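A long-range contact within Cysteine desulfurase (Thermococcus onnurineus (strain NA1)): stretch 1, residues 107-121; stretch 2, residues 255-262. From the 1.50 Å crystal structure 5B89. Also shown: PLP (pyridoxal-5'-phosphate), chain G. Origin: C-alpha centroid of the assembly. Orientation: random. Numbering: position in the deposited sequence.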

# COMPACT_ATOMS: atom_id res chain seq x y z
N SER B 107 -0.26 -5.64 8.52
CA SER B 107 -0.90 -4.74 9.49
C SER B 107 -2.20 -4.15 8.86
O SER B 107 -3.28 -4.18 9.57
CB SER B 107 0.01 -3.62 9.88
OG SER B 107 1.19 -4.17 10.50
N GLU B 108 -2.15 -3.67 7.63
CA GLU B 108 -3.35 -3.20 6.93
C GLU B 108 -4.38 -4.36 6.88
O GLU B 108 -5.55 -4.17 7.25
CB GLU B 108 -3.09 -2.64 5.55
CG GLU B 108 -4.35 -2.16 4.85
CD GLU B 108 -4.11 -1.77 3.37
OE1 GLU B 108 -3.02 -1.33 3.03
OE2 GLU B 108 -5.11 -1.72 2.62
N SER B 109 -3.94 -5.56 6.44
CA SER B 109 -4.87 -6.67 6.36
C SER B 109 -5.60 -6.97 7.67
O SER B 109 -6.86 -7.10 7.66
CB SER B 109 -4.12 -7.91 5.97
OG SER B 109 -3.55 -7.82 4.67
N LEU B 110 -4.89 -6.98 8.79
CA LEU B 110 -5.56 -7.29 10.07
C LEU B 110 -6.46 -6.17 10.54
O LEU B 110 -7.56 -6.43 11.02
CB LEU B 110 -4.51 -7.59 11.15
CG LEU B 110 -3.70 -8.86 10.91
CD1 LEU B 110 -2.46 -8.94 11.80
CD2 LEU B 110 -4.51 -10.16 11.03
N ASN B 111 -6.07 -4.94 10.30
CA ASN B 111 -6.96 -3.80 10.60
C ASN B 111 -8.21 -3.92 9.75
O ASN B 111 -9.30 -3.63 10.23
CB ASN B 111 -6.29 -2.46 10.31
CG ASN B 111 -5.48 -1.97 11.50
OD1 ASN B 111 -5.96 -1.20 12.36
ND2 ASN B 111 -4.21 -2.37 11.57
N LEU B 112 -8.09 -4.28 8.46
CA LEU B 112 -9.28 -4.42 7.60
C LEU B 112 -10.21 -5.49 8.13
O LEU B 112 -11.44 -5.31 8.01
CB LEU B 112 -8.90 -4.70 6.15
CG LEU B 112 -8.16 -3.58 5.43
CD1 LEU B 112 -7.85 -4.13 4.05
CD2 LEU B 112 -8.96 -2.30 5.42
N VAL B 113 -9.69 -6.56 8.65
CA VAL B 113 -10.56 -7.59 9.24
C VAL B 113 -11.36 -6.99 10.37
O VAL B 113 -12.61 -7.22 10.41
CB VAL B 113 -9.80 -8.85 9.68
CG1 VAL B 113 -10.72 -9.91 10.38
CG2 VAL B 113 -9.05 -9.48 8.54
N ALA B 114 -10.68 -6.34 11.29
CA ALA B 114 -11.39 -5.80 12.47
C ALA B 114 -12.39 -4.73 11.98
O ALA B 114 -13.58 -4.72 12.53
CB ALA B 114 -10.40 -5.19 13.46
N LEU B 115 -12.05 -3.84 11.04
CA LEU B 115 -12.97 -2.80 10.64
C LEU B 115 -14.09 -3.45 9.89
O LEU B 115 -15.25 -3.02 10.16
CB LEU B 115 -12.24 -1.84 9.71
CG LEU B 115 -11.20 -0.94 10.43
CD1 LEU B 115 -10.33 -0.20 9.41
CD2 LEU B 115 -11.86 0.10 11.34
N GLY B 116 -13.87 -4.43 9.05
CA GLY B 116 -14.92 -5.03 8.26
C GLY B 116 -15.86 -5.97 8.97
O GLY B 116 -16.90 -6.25 8.45
N LEU B 117 -15.46 -6.44 10.13
CA LEU B 117 -16.29 -7.32 10.92
C LEU B 117 -16.84 -6.65 12.17
O LEU B 117 -17.56 -7.26 12.83
CB LEU B 117 -15.53 -8.57 11.40
CG LEU B 117 -15.07 -9.53 10.31
CD1 LEU B 117 -14.34 -10.68 10.96
CD2 LEU B 117 -16.23 -10.04 9.50
N GLY B 118 -16.49 -5.42 12.44
CA GLY B 118 -16.93 -4.77 13.66
C GLY B 118 -18.41 -4.84 13.89
O GLY B 118 -18.85 -5.01 14.98
N HIS B 119 -19.14 -4.72 12.81
CA HIS B 119 -20.65 -4.71 12.88
C HIS B 119 -21.22 -6.01 13.38
O HIS B 119 -22.36 -5.99 13.86
CB HIS B 119 -21.21 -4.34 11.48
CG HIS B 119 -20.99 -5.39 10.45
ND1 HIS B 119 -21.88 -6.37 10.09
CD2 HIS B 119 -19.88 -5.63 9.72
CE1 HIS B 119 -21.35 -7.14 9.16
NE2 HIS B 119 -20.13 -6.71 8.93
N ILE B 120 -20.49 -7.14 13.37
CA ILE B 120 -21.07 -8.41 13.79
C ILE B 120 -21.13 -8.55 15.31
O ILE B 120 -21.80 -9.45 15.80
CB ILE B 120 -20.35 -9.64 13.21
CG1 ILE B 120 -18.99 -9.95 13.86
CG2 ILE B 120 -20.19 -9.50 11.72
CD1 ILE B 120 -18.38 -11.31 13.46
N PHE B 121 -20.37 -7.77 16.02
CA PHE B 121 -20.25 -7.92 17.44
C PHE B 121 -21.33 -7.23 18.26
O PHE B 121 -21.79 -6.21 17.89
CB PHE B 121 -18.88 -7.39 17.91
CG PHE B 121 -17.71 -8.18 17.39
CD1 PHE B 121 -17.26 -9.29 18.04
CD2 PHE B 121 -17.07 -7.80 16.24
CE1 PHE B 121 -16.20 -10.01 17.57
CE2 PHE B 121 -16.02 -8.53 15.75
CZ PHE B 121 -15.61 -9.65 16.42
N1 PLP G . 2.70 -9.99 12.60
C2 PLP G . 3.85 -10.71 12.73
C2A PLP G . 3.87 -12.04 13.44
C3 PLP G . 5.02 -10.13 12.20
O3 PLP G . 6.19 -10.80 12.30
C4 PLP G . 4.96 -8.89 11.51
C4A PLP G . 6.31 -8.26 11.00
C5 PLP G . 3.69 -8.27 11.36
C6 PLP G . 2.56 -8.81 11.92
C5A PLP G . 3.62 -6.92 10.65
O4P PLP G . 3.96 -7.11 9.24
P PLP G . 4.00 -5.77 8.46
O1P PLP G . 4.44 -6.18 7.13
O2P PLP G . 5.05 -4.91 9.17
O3P PLP G . 2.69 -5.15 8.53
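Stretch 2 (255-262) DTFEPPLI

The strongest link between the two stretches is a backbone hydrogen bond: E258 N donates to G116 O at 3.0 Å, with a nearly straight N-H...O angle of 167°. No amide of stretch 1 donates to G116 O; I120 N, four residues on, bonds instead to L117 O at 3.0 Å, which leaves G116 O free for E258 N. A second, weak bond joins H119 NE2 to T256 O, 2.8 Å apart but bent to 124°; the carbonyl approaches the imidazole at its edge, near the ring plane, and the CA-to-CB bond of H119 points toward stretch 2.

Stretch 2 has no regular secondary structure. From F257 to P259 its backbone is extended, with psi 120° at each residue, and P260 turns it to helical phi/psi of -74/-30. It crosses the helix obliquely, in the opposite sense, so T256 lies by L117, H119 and I120, E258 by G116, P260 by L112, L115 and G116, and L261 by L112 and E108. The closest CA pair, G116 CA and E258 CA, is only 4.5 Å apart. Glycine makes this possible: an ideal CB on G116 would lie 2.2 Å from F257 CE1 and 2.9 Å from E258 O, clashing with both.

The ring of F257 packs against the helix beside G116. Although its CA-to-CB bond points away from stretch 1, the t rotamer brings the ring back, with F257 CZ 3.3 Å from L112 O, F257 CE1 3.5 Å from G116 CA, and F257 CD1 3.9 Å from L117 CD2. The ring's edge, with its C-H groups, suits a carbonyl oxygen and a leucine methyl alike.

Farther along, compact P260 packs on the helix, its CB 3.6 Å from L112 CD2 and its CG 3.8 Å from L115 CB. L112 CD2 also meets L261 CG at 4.1 Å, extending the apolar patch. At the other end, T256 CG2 offers a methyl to I120 CG2 at 3.8 Å.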

# COMPACT_ATOMS: atom_id res chain seq x y z
N ASP B 255 -20.76 -12.09 2.10
CA ASP B 255 -22.06 -11.38 2.42
C ASP B 255 -22.06 -10.76 3.81
O ASP B 255 -23.07 -10.27 4.26
CB ASP B 255 -23.26 -12.39 2.34
CG ASP B 255 -23.60 -12.80 0.90
OD1 ASP B 255 -23.24 -12.06 -0.03
OD2 ASP B 255 -24.22 -13.88 0.72
N THR B 256 -20.97 -10.84 4.56
CA THR B 256 -20.89 -10.45 5.97
C THR B 256 -19.85 -9.28 6.05
O THR B 256 -20.03 -8.30 6.68
CB THR B 256 -20.36 -11.62 6.86
OG1 THR B 256 -21.28 -12.70 6.80
CG2 THR B 256 -20.16 -11.19 8.36
N PHE B 257 -18.74 -9.43 5.32
CA PHE B 257 -17.60 -8.54 5.52
C PHE B 257 -17.82 -7.22 4.85
O PHE B 257 -17.91 -7.21 3.61
CB PHE B 257 -16.39 -9.24 4.93
CG PHE B 257 -15.06 -8.50 5.16
CD1 PHE B 257 -14.51 -8.44 6.43
CD2 PHE B 257 -14.41 -7.93 4.14
CE1 PHE B 257 -13.34 -7.75 6.63
CE2 PHE B 257 -13.20 -7.25 4.35
CZ PHE B 257 -12.72 -7.15 5.61
N GLU B 258 -17.82 -6.11 5.57
CA GLU B 258 -18.04 -4.80 4.98
C GLU B 258 -16.76 -4.20 4.50
O GLU B 258 -15.82 -4.16 5.23
CB GLU B 258 -18.63 -3.91 6.00
CG GLU B 258 -19.03 -2.60 5.45
CD GLU B 258 -19.30 -1.57 6.50
OE1 GLU B 258 -19.06 -0.41 6.11
OE2 GLU B 258 -19.70 -1.89 7.67
N PRO B 259 -16.62 -3.89 3.21
CA PRO B 259 -15.35 -3.32 2.75
C PRO B 259 -14.98 -2.07 3.47
O PRO B 259 -15.72 -1.06 3.35
CB PRO B 259 -15.56 -3.09 1.29
CG PRO B 259 -16.99 -3.23 1.04
CD PRO B 259 -17.63 -4.02 2.10
N PRO B 260 -13.82 -1.98 4.17
CA PRO B 260 -13.55 -0.73 4.88
C PRO B 260 -13.15 0.39 3.99
O PRO B 260 -13.31 1.54 4.33
CB PRO B 260 -12.34 -1.14 5.78
CG PRO B 260 -12.59 -2.61 5.97
CD PRO B 260 -12.98 -3.13 4.63
N LEU B 261 -12.51 0.06 2.86
CA LEU B 261 -11.99 1.05 1.90
C LEU B 261 -12.78 0.91 0.60
O LEU B 261 -12.80 -0.17 -0.06
CB LEU B 261 -10.50 0.88 1.61
CG LEU B 261 -9.60 0.81 2.84
CD1 LEU B 261 -8.19 0.48 2.45
CD2 LEU B 261 -9.66 2.04 3.68
N ILE B 262 -13.45 2.01 0.17
CA ILE B 262 -14.32 2.01 -1.00
C ILE B 262 -14.03 3.15 -1.93
O ILE B 262 -13.52 4.19 -1.51
CB ILE B 262 -15.81 1.98 -0.62
CG1 ILE B 262 -16.19 3.21 0.18
CG2 ILE B 262 -16.15 0.63 0.06
CD1 ILE B 262 -17.73 3.28 0.42